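Local coordinates for protein restriction endonuclease (Mycobacterium sp., PDB 4F0Q) that cleaves DNA in response to cytosine methylation, acting as a tetrameric, magnesium-binding restriction endonuclease, at residues E273-S278 / A284-L289; Y290-G295 / S436-Y441; V384-G389 / G412-T417. All coordinates share one frame; numbering follows the deposited sequence.

Contact 1. Residues E273-S278 / A284-L289; sequences EQQPAS and ATLQTL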
loop_
_atom_site.group_PDB
_atom_site.type_symbol
_atom_site.label_atom_id
_atom_site.label_comp_id
_atom_site.label_asym_id
_atom_site.label_seq_id
_atom_site.Cartn_x
_atom_site.Cartn_y
_atom_site.Cartn_z
ATOM N N GLU A 273 24.520 -4.978 -10.276
ATOM C CA GLU A 273 23.224 -5.047 -10.939
ATOM C C GLU A 273 22.422 -3.762 -10.752
ATOM O O GLU A 273 21.752 -3.299 -11.674
ATOM C CB GLU A 273 22.426 -6.249 -10.432
ATOM C CG GLU A 273 22.977 -7.589 -10.888
ATOM C CD GLU A 273 22.301 -8.759 -10.202
ATOM O OE1 GLU A 273 22.474 -8.907 -8.974
ATOM O OE2 GLU A 273 21.598 -9.528 -10.890
ATOM N N GLN A 274 22.494 -3.189 -9.555
ATOM C CA GLN A 274 21.764 -1.964 -9.249
ATOM C C GLN A 274 22.380 -0.763 -9.960
ATOM O O GLN A 274 21.708 0.239 -10.206
ATOM C CB GLN A 274 21.734 -1.723 -7.740
ATOM C CG GLN A 274 21.163 -2.878 -6.942
ATOM C CD GLN A 274 21.200 -2.623 -5.449
ATOM O OE1 GLN A 274 20.700 -1.606 -4.970
ATOM N NE2 GLN A 274 21.802 -3.544 -4.706
ATOM N N GLN A 275 23.664 -0.871 -10.282
ATOM C CA GLN A 275 24.370 0.173 -11.009
ATOM C C GLN A 275 24.266 -0.081 -12.509
ATOM O O GLN A 275 24.098 -1.224 -12.934
ATOM C CB GLN A 275 25.840 0.211 -10.581
ATOM C CG GLN A 275 26.058 0.653 -9.145
ATOM C CD GLN A 275 25.638 2.088 -8.910
ATOM O OE1 GLN A 275 26.280 3.019 -9.393
ATOM N NE2 GLN A 275 24.553 2.274 -8.166
ATOM N N PRO A 276 24.358 0.986 -13.319
ATOM C CA PRO A 276 24.317 0.825 -14.777
ATOM C C PRO A 276 25.596 0.184 -15.307
ATOM O O PRO A 276 26.508 -0.100 -14.530
ATOM C CB PRO A 276 24.198 2.266 -15.281
ATOM C CG PRO A 276 24.813 3.090 -14.204
ATOM C CD PRO A 276 24.460 2.402 -12.922
ATOM N N ALA A 277 25.660 -0.038 -16.616
ATOM C CA ALA A 277 26.843 -0.631 -17.235
ATOM C C ALA A 277 28.062 0.271 -17.062
ATOM O O ALA A 277 27.932 1.438 -16.696
ATOM C CB ALA A 277 26.590 -0.914 -18.707
ATOM N N SER A 278 29.242 -0.279 -17.333
ATOM C CA SER A 278 30.499 0.431 -17.104
ATOM C C SER A 278 30.629 1.719 -17.919
ATOM O O SER A 278 30.730 2.809 -17.355
ATOM C CB SER A 278 31.691 -0.487 -17.384
ATOM O OG SER A 278 32.917 0.185 -17.148
ATOM N N ALA A 284 27.528 7.640 -17.075
ATOM C CA ALA A 284 27.972 9.027 -17.133
ATOM C C ALA A 284 26.917 9.944 -16.529
ATOM O O ALA A 284 27.240 10.896 -15.813
ATOM C CB ALA A 284 28.265 9.427 -18.569
ATOM N N THR A 285 25.653 9.648 -16.823
ATOM C CA THR A 285 24.535 10.396 -16.261
ATOM C C THR A 285 24.555 10.330 -14.740
ATOM O O THR A 285 24.414 11.347 -14.062
ATOM C CB THR A 285 23.185 9.859 -16.772
ATOM O OG1 THR A 285 23.099 10.049 -18.189
ATOM C CG2 THR A 285 22.032 10.587 -16.101
ATOM N N LEU A 286 24.747 9.125 -14.211
ATOM C CA LEU A 286 24.798 8.918 -12.768
ATOM C C LEU A 286 25.979 9.645 -12.137
ATOM O O LEU A 286 25.861 10.205 -11.047
ATOM C CB LEU A 286 24.869 7.426 -12.443
ATOM C CG LEU A 286 24.870 7.082 -10.954
ATOM C CD1 LEU A 286 23.600 7.591 -10.287
ATOM C CD2 LEU A 286 25.022 5.585 -10.758
ATOM N N GLN A 287 27.118 9.630 -12.821
ATOM C CA GLN A 287 28.298 10.344 -12.343
ATOM C C GLN A 287 28.025 11.841 -12.271
ATOM O O GLN A 287 28.389 12.505 -11.297
ATOM C CB GLN A 287 29.505 10.059 -13.237
ATOM C CG GLN A 287 30.020 8.635 -13.127
ATOM C CD GLN A 287 30.385 8.261 -11.704
ATOM O OE1 GLN A 287 29.998 7.201 -11.210
ATOM N NE2 GLN A 287 31.134 9.129 -11.037
ATOM N N THR A 288 27.371 12.363 -13.304
ATOM C CA THR A 288 26.973 13.764 -13.328
ATOM C C THR A 288 26.044 14.076 -12.157
ATOM O O THR A 288 26.208 15.087 -11.475
ATOM C CB THR A 288 26.267 14.128 -14.647
ATOM O OG1 THR A 288 27.120 13.811 -15.753
ATOM C CG2 THR A 288 25.932 15.610 -14.683
ATOM N N LEU A 289 25.079 13.190 -11.924
ATOM C CA LEU A 289 24.115 13.366 -10.841
ATOM C C LEU A 289 24.782 13.374 -9.470
ATOM O O LEU A 289 24.410 14.157 -8.597
ATOM C CB LEU A 289 23.035 12.280 -10.894
ATOM C CG LEU A 289 22.050 12.340 -12.064
ATOM C CD1 LEU A 289 21.058 11.188 -11.993
ATOM C CD2 LEU A 289 21.323 13.675 -12.084
#
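The flat amide of Gln275 and the puckered ring of Pro276 meet one methyl of Leu286. CD2 of Leu286 lies 3.2 Å from Gln275 OE1, close to the oxygen end of the amide but displaced from its plane. The proline offers a corner of its ring rather than a face: Pro276 CD is 3.9 Å from the same Leu286 CD2. Pro276 also touches Glu282 and Ala283, in the first turns of the same helix. Leucine and glutamine cross at about a right angle. Gln275 swings its amide toward the helix by a bend at chi2 (-65°). This also leaves NE2 pointing at the 388-390 turn, where it forms weak hydrogen bonds with Thr388 O and Ser390 OG. Pro361 packs against both Gln275 and Leu286.

The contact bridges the tight connection between helix 271-274, which Gln275 leaves, and helix 281-292. Leu286 also packs on Ala415, making this plain packing of helix 281-292 and the preceding turn beside helix 411-425. Within helix 281-292, Ala284 O takes two donors from opposite faces of its carbonyl plane, Thr288 N and Thr288 OG1, each 2.9 Å away.

No hydrogen bond crosses between the two segments. Carbon against carbon and against an amide oxygen has little directionality, so the weak bonds from NE2 probably do more than Leu286 to settle how the amide is turned.

Contact 2. Residues Y290-G295 / S436-Y441; sequences YKFYDG and STVDEY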
loop_
_atom_site.group_PDB
_atom_site.type_symbol
_atom_site.label_atom_id
_atom_site.label_comp_id
_atom_site.label_asym_id
_atom_site.label_seq_id
_atom_site.Cartn_x
_atom_site.Cartn_y
_atom_site.Cartn_z
ATOM N N TYR A 290 25.769 12.502 -9.281
ATOM C CA TYR A 290 26.482 12.449 -8.010
ATOM C C TYR A 290 27.360 13.678 -7.807
ATOM O O TYR A 290 27.357 14.277 -6.733
ATOM C CB TYR A 290 27.331 11.182 -7.892
ATOM C CG TYR A 290 28.288 11.233 -6.723
ATOM C CD1 TYR A 290 27.817 11.198 -5.417
ATOM C CD2 TYR A 290 29.658 11.332 -6.922
ATOM C CE1 TYR A 290 28.683 11.255 -4.343
ATOM C CE2 TYR A 290 30.533 11.389 -5.854
ATOM C CZ TYR A 290 30.039 11.348 -4.567
ATOM O OH TYR A 290 30.902 11.404 -3.497
ATOM N N LYS A 291 28.111 14.045 -8.841
ATOM C CA LYS A 291 29.011 15.192 -8.760
ATOM C C LYS A 291 28.250 16.503 -8.573
ATOM O O LYS A 291 28.751 17.435 -7.943
ATOM C CB LYS A 291 29.899 15.269 -10.003
ATOM C CG LYS A 291 30.889 14.123 -10.125
ATOM C CD LYS A 291 31.618 14.160 -11.458
ATOM C CE LYS A 291 32.541 12.963 -11.614
ATOM N NZ LYS A 291 33.207 12.947 -12.945
ATOM N N PHE A 292 27.040 16.569 -9.119
ATOM C CA PHE A 292 26.219 17.769 -9.004
ATOM C C PHE A 292 25.573 17.875 -7.628
ATOM O O PHE A 292 25.672 18.907 -6.963
ATOM C CB PHE A 292 25.142 17.790 -10.091
ATOM C CG PHE A 292 24.340 19.060 -10.126
ATOM C CD1 PHE A 292 24.843 20.194 -10.743
ATOM C CD2 PHE A 292 23.084 19.121 -9.547
ATOM C CE1 PHE A 292 24.110 21.363 -10.779
ATOM C CE2 PHE A 292 22.345 20.287 -9.581
ATOM C CZ PHE A 292 22.860 21.410 -10.199
ATOM N N TYR A 293 24.915 16.801 -7.204
ATOM C CA TYR A 293 24.171 16.802 -5.950
ATOM C C TYR A 293 25.004 16.342 -4.759
ATOM O O TYR A 293 24.458 15.986 -3.715
ATOM C CB TYR A 293 22.920 15.932 -6.071
ATOM C CG TYR A 293 21.884 16.481 -7.022
ATOM C CD1 TYR A 293 21.067 17.542 -6.652
ATOM C CD2 TYR A 293 21.718 15.938 -8.287
ATOM C CE1 TYR A 293 20.117 18.046 -7.517
ATOM C CE2 TYR A 293 20.773 16.436 -9.158
ATOM C CZ TYR A 293 19.973 17.487 -8.769
ATOM O OH TYR A 293 19.029 17.980 -9.639
ATOM N N ASP A 294 26.324 16.351 -4.917
ATOM C CA ASP A 294 27.219 15.984 -3.828
ATOM C C ASP A 294 27.138 17.023 -2.717
ATOM O O ASP A 294 27.256 16.698 -1.536
ATOM C CB ASP A 294 28.657 15.859 -4.332
ATOM C CG ASP A 294 29.581 15.242 -3.305
ATOM O OD1 ASP A 294 29.086 14.498 -2.432
ATOM O OD2 ASP A 294 30.801 15.496 -3.370
ATOM N N GLY A 295 26.929 18.276 -3.109
ATOM C CA GLY A 295 26.791 19.365 -2.159
ATOM C C GLY A 295 25.415 20.000 -2.217
ATOM O O GLY A 295 25.201 21.091 -1.690
ATOM N N SER A 436 16.354 23.302 -12.395
ATOM C CA SER A 436 14.989 23.337 -11.884
ATOM C C SER A 436 14.960 22.877 -10.429
ATOM O O SER A 436 14.356 23.529 -9.573
ATOM C CB SER A 436 14.069 22.461 -12.734
ATOM O OG SER A 436 12.765 22.410 -12.187
ATOM N N THR A 437 15.627 21.760 -10.155
ATOM C CA THR A 437 15.678 21.214 -8.800
ATOM C C THR A 437 16.388 22.154 -7.828
ATOM O O THR A 437 15.992 22.274 -6.667
ATOM C CB THR A 437 16.363 19.832 -8.757
ATOM O OG1 THR A 437 17.719 19.948 -9.204
ATOM C CG2 THR A 437 15.618 18.840 -9.640
ATOM N N VAL A 438 17.439 22.817 -8.304
ATOM C CA VAL A 438 18.176 23.762 -7.469
ATOM C C VAL A 438 17.344 25.006 -7.161
ATOM O O VAL A 438 17.362 25.520 -6.041
ATOM C CB VAL A 438 19.509 24.179 -8.130
ATOM C CG1 VAL A 438 20.172 25.307 -7.353
ATOM C CG2 VAL A 438 20.439 22.989 -8.228
ATOM N N ASP A 439 16.599 25.477 -8.155
ATOM C CA ASP A 439 15.846 26.720 -8.019
ATOM C C ASP A 439 14.496 26.557 -7.325
ATOM O O ASP A 439 13.951 27.525 -6.793
ATOM C CB ASP A 439 15.636 27.372 -9.388
ATOM C CG ASP A 439 16.934 27.801 -10.037
ATOM O OD1 ASP A 439 17.860 28.209 -9.305
ATOM O OD2 ASP A 439 17.030 27.728 -11.280
ATOM N N GLU A 440 13.951 25.345 -7.328
ATOM C CA GLU A 440 12.581 25.160 -6.857
ATOM C C GLU A 440 12.412 24.275 -5.619
ATOM O O GLU A 440 11.285 23.953 -5.245
ATOM C CB GLU A 440 11.701 24.634 -7.997
ATOM C CG GLU A 440 11.702 25.516 -9.236
ATOM C CD GLU A 440 10.812 24.976 -10.338
ATOM O OE1 GLU A 440 10.073 24.003 -10.082
ATOM O OE2 GLU A 440 10.853 25.524 -11.460
ATOM N N TYR A 441 13.509 23.890 -4.975
ATOM C CA TYR A 441 13.404 22.989 -3.827
ATOM C C TYR A 441 12.910 23.687 -2.559
ATOM O O TYR A 441 12.242 23.074 -1.726
ATOM C CB TYR A 441 14.719 22.237 -3.570
ATOM C CG TYR A 441 15.807 23.040 -2.888
ATOM C CD1 TYR A 441 15.889 23.101 -1.501
ATOM C CD2 TYR A 441 16.768 23.713 -3.630
ATOM C CE1 TYR A 441 16.886 23.825 -0.875
ATOM C CE2 TYR A 441 17.770 24.441 -3.012
ATOM C CZ TYR A 441 17.824 24.492 -1.634
ATOM O OH TYR A 441 18.817 25.212 -1.011
#
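Phe292 and Tyr293, neighbours at the end of helix 281-292, each reach a different side chain of helix 430-440: Phe292 meets Val438, and Tyr293 meets Thr437. Phe292 carries its ring anti to the backbone N (chi1 -174°), which directs its far end to the valine. There Val438 CG2 sits at the ring edge, near the ring plane, 3.5 Å from Phe292 CZ. Tyr293 takes the other course, with CG anti to its own carbonyl carbon (chi1 -67°), and its ring slides beneath the phenylalanine. Phe292 CD2 consequently stands 3.4 Å above the Tyr293 ring plane, over the centre, while Tyr293 CD2 lies in the plane of the Phe292 ring at its edge.

The phenol then runs out to Thr437, which it meets at about a right angle. The hydroxyl OG1 lies in the plane of the tyrosine ring, and Tyr293 OH donates to it. The modelled separation of Tyr293 OH and Thr437 OG1, 2.4 Å, is very short and is doubtful as an exact length. Thr437 OG1 also hydrogen-bonds Leu434 O, three residues back.

Leu303 of the adjacent helix 297-314 packs on both Tyr293 and Thr437, and Arg296 makes a cation-pi contact with Phe292. The Tyr293 side chain is about 11 Å from the bound magnesium ion. The end of helix 281-292 is thus joined to helix 430-440 by an apolar touch beside a buried hydroxyl pair. If the short bond is real, OG1 would probably receive from the phenol and give to Leu434 O, satisfying both hydroxyls inside the protein.

Contact 3. Residues V384-G389 / G412-T417; sequences VYVTTG and GTLAAT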
loop_
_atom_site.group_PDB
_atom_site.type_symbol
_atom_site.label_atom_id
_atom_site.label_comp_id
_atom_site.label_asym_id
_atom_site.label_seq_id
_atom_site.Cartn_x
_atom_site.Cartn_y
_atom_site.Cartn_z
ATOM N N VAL A 384 9.802 4.922 -0.197
ATOM C CA VAL A 384 10.639 4.918 -1.391
ATOM C C VAL A 384 12.015 5.514 -1.086
ATOM O O VAL A 384 12.123 6.602 -0.522
ATOM C CB VAL A 384 9.964 5.650 -2.579
ATOM C CG1 VAL A 384 9.476 7.031 -2.165
ATOM C CG2 VAL A 384 10.910 5.734 -3.769
ATOM N N TYR A 385 13.065 4.782 -1.442
ATOM C CA TYR A 385 14.427 5.211 -1.148
ATOM C C TYR A 385 15.215 5.435 -2.436
ATOM O O TYR A 385 15.512 4.491 -3.167
ATOM C CB TYR A 385 15.129 4.180 -0.259
ATOM C CG TYR A 385 16.213 4.749 0.633
ATOM C CD1 TYR A 385 17.197 5.591 0.125
ATOM C CD2 TYR A 385 16.249 4.448 1.989
ATOM C CE1 TYR A 385 18.185 6.110 0.940
ATOM C CE2 TYR A 385 17.235 4.963 2.812
ATOM C CZ TYR A 385 18.199 5.792 2.282
ATOM O OH TYR A 385 19.179 6.306 3.098
ATOM N N VAL A 386 15.548 6.692 -2.702
ATOM C CA VAL A 386 16.298 7.066 -3.894
ATOM C C VAL A 386 17.751 7.388 -3.549
ATOM O O VAL A 386 18.032 8.245 -2.701
ATOM C CB VAL A 386 15.662 8.278 -4.599
ATOM C CG1 VAL A 386 16.441 8.631 -5.857
ATOM C CG2 VAL A 386 14.207 7.993 -4.929
ATOM N N THR A 387 18.671 6.692 -4.207
ATOM C CA THR A 387 20.093 6.894 -3.965
ATOM C C THR A 387 20.900 6.747 -5.251
ATOM O O THR A 387 20.485 6.056 -6.182
ATOM C CB THR A 387 20.628 5.917 -2.893
ATOM O OG1 THR A 387 22.035 6.120 -2.709
ATOM C CG2 THR A 387 20.373 4.473 -3.306
ATOM N N THR A 388 22.050 7.411 -5.297
ATOM C CA THR A 388 22.939 7.330 -6.449
ATOM C C THR A 388 23.775 6.055 -6.403
ATOM O O THR A 388 24.334 5.630 -7.414
ATOM C CB THR A 388 23.876 8.550 -6.522
ATOM O OG1 THR A 388 24.545 8.715 -5.266
ATOM C CG2 THR A 388 23.086 9.812 -6.834
ATOM N N GLY A 389 23.857 5.451 -5.222
ATOM C CA GLY A 389 24.612 4.225 -5.042
ATOM C C GLY A 389 23.727 2.995 -5.069
ATOM O O GLY A 389 22.748 2.938 -5.811
ATOM N N GLY A 412 21.255 2.801 -11.096
ATOM C CA GLY A 412 20.835 2.476 -12.448
ATOM C C GLY A 412 19.430 2.954 -12.750
ATOM O O GLY A 412 19.184 3.591 -13.778
ATOM N N THR A 413 18.505 2.648 -11.846
ATOM C CA THR A 413 17.115 3.057 -11.993
ATOM C C THR A 413 16.998 4.577 -12.009
ATOM O O THR A 413 16.266 5.144 -12.821
ATOM C CB THR A 413 16.241 2.492 -10.857
ATOM O OG1 THR A 413 16.404 1.071 -10.789
ATOM C CG2 THR A 413 14.775 2.820 -11.096
ATOM N N LEU A 414 17.731 5.230 -11.111
ATOM C CA LEU A 414 17.747 6.687 -11.039
ATOM C C LEU A 414 18.262 7.303 -12.334
ATOM O O LEU A 414 17.671 8.243 -12.857
ATOM C CB LEU A 414 18.604 7.161 -9.864
ATOM C CG LEU A 414 18.890 8.663 -9.800
ATOM C CD1 LEU A 414 17.615 9.450 -9.537
ATOM C CD2 LEU A 414 19.940 8.969 -8.745
ATOM N N ALA A 415 19.367 6.768 -12.844
ATOM C CA ALA A 415 19.972 7.276 -14.071
ATOM C C ALA A 415 19.046 7.099 -15.269
ATOM O O ALA A 415 18.850 8.029 -16.054
ATOM C CB ALA A 415 21.305 6.591 -14.325
ATOM N N ALA A 416 18.480 5.903 -15.402
ATOM C CA ALA A 416 17.564 5.605 -16.499
ATOM C C ALA A 416 16.328 6.501 -16.455
ATOM O O ALA A 416 15.922 7.076 -17.472
ATOM C CB ALA A 416 17.159 4.137 -16.467
ATOM N N THR A 417 15.742 6.618 -15.267
ATOM C CA THR A 417 14.550 7.433 -15.071
ATOM C C THR A 417 14.827 8.896 -15.388
ATOM O O THR A 417 14.062 9.537 -16.104
ATOM C CB THR A 417 14.020 7.327 -13.629
ATOM O OG1 THR A 417 13.819 5.949 -13.290
ATOM C CG2 THR A 417 12.707 8.081 -13.484
#
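Thr387 OG1 is gripped twice: it hydrogen-bonds Lys357 O on the next strand and accepts from Gly389 N at 3.2 Å, a fairly straight bond (162° at the hydrogen) that makes an ST turn where strand 381-387 gives out. The carbonyl of the same residue faces the helix, Thr387 O lying 3.9 Å from Leu414 CD2.

Leu414 carries the contact by dividing its two methyls. Chi1 (171°) carries CG off the helix toward the strand, and chi2 (66°) sends CD1 to the strand, 3.9 Å from Val386 CG1, and CD2 to the turn, 3.8 Å from Thr388 CG2. The valine is crossed at about a right angle, whereas Thr388 lies alongside and points the same way.

This is helix 411-425 laid on the mixed sheet of a PD-(D/E)XK-type nuclease core. Val386 is backbone hydrogen-bonded to Gln355, which with Asp334 and Ala356 belongs to the magnesium site. Leu289 of helix 281-292 reaches Leu414, and Ala304 of helix 297-314 reaches Val386. In the same helix as Leu414, Thr413 O receives both Thr417 N and Thr417 OG1, a turn further on, from opposite faces of its carbonyl plane.

Overall arrangement
After the N-terminal part the chain reaches helix 271-274. Contact 1 closes a loop of only five residues as helix 281-292 begins. The same helix then opens contact 2, which waits some 140 residues for helix 430-440 and so encloses all five strands of the sheet that carries the magnesium site. Contact 3 is nested inside that span, joining strand 381-387 to helix 411-425, after which the chain passes directly to helix 430-440. Contacts 1 and 3 lie about 9 Å apart between centres and are stitched by a probable hydrogen bond, Gln274 O to Gly412 N at 2.7 Å. Contact 2 touches contact 3 through Tyr290 and Thr388.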